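Local coordinates for lipoprotein, putative (Bacillus anthracis, PDB 4O4A) that is of unknown function but, as a putative lipoprotein, is probably membrane-anchored and may bind lipid, at residues Asp68-Thr73 with Arg155-Arg160. Sequence-based numbering, arbitrary orientation.
Sequences DGTAVT and RDLMQR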
loop_
_atom_site.group_PDB
_atom_site.type_symbol
_atom_site.label_atom_id
_atom_site.label_comp_id
_atom_site.label_asym_id
_atom_site.label_seq_id
_atom_site.Cartn_x
_atom_site.Cartn_y
_atom_site.Cartn_z
ATOM N N ASP B 68 4.038 10.558 -22.288
ATOM C CA ASP B 68 3.676 10.653 -20.868
ATOM C C ASP B 68 2.314 11.318 -20.648
ATOM O O ASP B 68 1.958 11.635 -19.515
ATOM C CB ASP B 68 4.754 11.402 -20.066
ATOM C CG ASP B 68 4.812 12.889 -20.390
ATOM O OD1 ASP B 68 4.210 13.322 -21.404
ATOM O OD2 ASP B 68 5.471 13.632 -19.629
ATOM N N GLY B 69 1.561 11.553 -21.723
ATOM C CA GLY B 69 0.226 12.153 -21.602
ATOM C C GLY B 69 0.222 13.642 -21.313
ATOM O O GLY B 69 -0.723 14.185 -20.763
ATOM N N THR B 70 1.286 14.297 -21.725
ATOM C CA THR B 70 1.476 15.717 -21.534
ATOM C C THR B 70 1.525 16.447 -22.855
ATOM O O THR B 70 2.031 15.911 -23.835
ATOM C CB THR B 70 2.843 15.888 -20.896
ATOM O OG1 THR B 70 2.828 15.294 -19.595
ATOM C CG2 THR B 70 3.244 17.322 -20.814
ATOM N N ALA B 71 1.024 17.677 -22.882
ATOM C CA ALA B 71 1.070 18.491 -24.091
ATOM C C ALA B 71 1.301 19.915 -23.683
ATOM O O ALA B 71 0.601 20.449 -22.838
ATOM C CB ALA B 71 -0.206 18.376 -24.880
ATOM N N VAL B 72 2.312 20.520 -24.283
ATOM C CA VAL B 72 2.718 21.868 -23.971
ATOM C C VAL B 72 2.636 22.692 -25.230
ATOM O O VAL B 72 3.126 22.266 -26.254
ATOM C CB VAL B 72 4.172 21.830 -23.509
ATOM C CG1 VAL B 72 4.723 23.222 -23.297
ATOM C CG2 VAL B 72 4.292 21.007 -22.236
ATOM N N THR B 73 2.011 23.859 -25.175
ATOM C CA THR B 73 1.906 24.698 -26.367
ATOM C C THR B 73 1.989 26.171 -26.058
ATOM O O THR B 73 1.683 26.611 -24.949
ATOM C CB THR B 73 0.582 24.474 -27.134
ATOM O OG1 THR B 73 0.557 25.290 -28.319
ATOM C CG2 THR B 73 -0.614 24.820 -26.255
ATOM N N ARG B 155 2.404 18.919 -10.981
ATOM C CA ARG B 155 3.485 19.462 -10.205
ATOM C C ARG B 155 4.784 19.253 -10.961
ATOM O O ARG B 155 5.543 20.191 -11.142
ATOM C CB ARG B 155 3.546 18.749 -8.861
ATOM C CG ARG B 155 4.422 19.442 -7.860
ATOM C CD ARG B 155 4.413 18.748 -6.481
ATOM N NE ARG B 155 3.090 18.309 -6.116
ATOM C CZ ARG B 155 2.728 17.063 -5.812
ATOM N NH1 ARG B 155 3.606 16.066 -5.717
ATOM N NH2 ARG B 155 1.464 16.832 -5.513
ATOM N N ASP B 156 5.011 18.027 -11.433
ATOM C CA ASP B 156 6.229 17.685 -12.161
ATOM C C ASP B 156 6.300 18.357 -13.514
ATOM O O ASP B 156 7.368 18.785 -13.938
ATOM C CB ASP B 156 6.354 16.171 -12.336
ATOM C CG ASP B 156 6.478 15.427 -11.005
ATOM O OD1 ASP B 156 6.910 16.036 -9.997
ATOM O OD2 ASP B 156 6.152 14.220 -10.964
ATOM N N LEU B 157 5.169 18.468 -14.188
ATOM C CA LEU B 157 5.140 19.082 -15.510
ATOM C C LEU B 157 5.497 20.553 -15.445
ATOM O O LEU B 157 6.211 21.054 -16.307
ATOM C CB LEU B 157 3.766 18.918 -16.154
ATOM C CG LEU B 157 3.591 19.594 -17.518
ATOM C CD1 LEU B 157 4.632 19.117 -18.522
ATOM C CD2 LEU B 157 2.193 19.378 -18.057
HETATM N N MSE B 158 4.998 21.251 -14.430
HETATM C CA MSE B 158 5.300 22.671 -14.278
HETATM C C MSE B 158 6.770 22.869 -14.073
HETATM O O MSE B 158 7.354 23.816 -14.604
HETATM C CB MSE B 158 4.513 23.251 -13.130
HETATM C CG MSE B 158 3.061 23.398 -13.551
HETATM SE SE MSE B 158 2.736 24.574 -15.098
HETATM C CE MSE B 158 3.764 26.102 -14.432
ATOM N N GLN B 159 7.389 21.972 -13.324
ATOM C CA GLN B 159 8.803 22.063 -13.092
ATOM C C GLN B 159 9.552 21.846 -14.401
ATOM O O GLN B 159 10.477 22.596 -14.697
ATOM C CB GLN B 159 9.243 21.053 -12.042
ATOM C CG GLN B 159 10.711 21.148 -11.684
ATOM C CD GLN B 159 11.028 20.325 -10.477
ATOM O OE1 GLN B 159 11.638 20.806 -9.505
ATOM N NE2 GLN B 159 10.571 19.092 -10.494
ATOM N N ARG B 160 9.171 20.820 -15.166
ATOM C CA ARG B 160 9.824 20.561 -16.456
ATOM C C ARG B 160 9.691 21.769 -17.355
ATOM O O ARG B 160 10.617 22.095 -18.090
ATOM C CB ARG B 160 9.333 19.286 -17.195
ATOM C CG ARG B 160 9.890 17.990 -16.618
ATOM C CD ARG B 160 9.713 16.766 -17.544
ATOM N NE ARG B 160 8.389 16.640 -18.192
ATOM C CZ ARG B 160 7.294 16.133 -17.611
ATOM N NH1 ARG B 160 6.158 16.046 -18.301
ATOM N NH2 ARG B 160 7.319 15.722 -16.339
#
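The carboxylate of Asp68 faces the helix and makes a salt bridge from OD2 to NH1 of Arg160, 2.8 Å long. The two side chains approach from opposite directions, and their flat groups are turned 59° apart, so a single oxygen and a single nitrogen meet instead of a coplanar, two-pronged pair. A weak hydrogen bond from the backbone N of Thr70 to OD1 of Asp68, 3.1 Å, may help to orient the carboxylate, made possible by a first torsion of 70° that folds CG back over the main chain. OG1 of Thr70 lies near the plane of the guanidinium, at its edge, 3.7 Å from NH1 of Arg160. The arginine chain bends at its third torsion, and CA of Leu157 lies under one face of the guanidinium, offset toward its edge. Next to this polar pair, Leu157 and Thr70 meet tip to tip, CG2 of the threonine lying against both leucine methyls, CD1 and CD2. CG2 of Val72 passes alongside CD1 of Leu157 at 4.2 Å. Leu157 also rests on Ile43 and Val45 of the neighbouring strand 40-45, while Lys153, a turn earlier on the helix, donates a hydrogen bond to the backbone O of Asp68. The contact thus lays helix 149-166 over strand 70-72, the outermost strand, within this chain, of the four-stranded mixed sheet; the axes of strand 70-72 and of helix residues 155-160 run 36° apart. Mostly buried methyl packing is flanked by a more exposed ion pair, whose one-to-one geometry and access to solvent suggest a modest electrostatic tie.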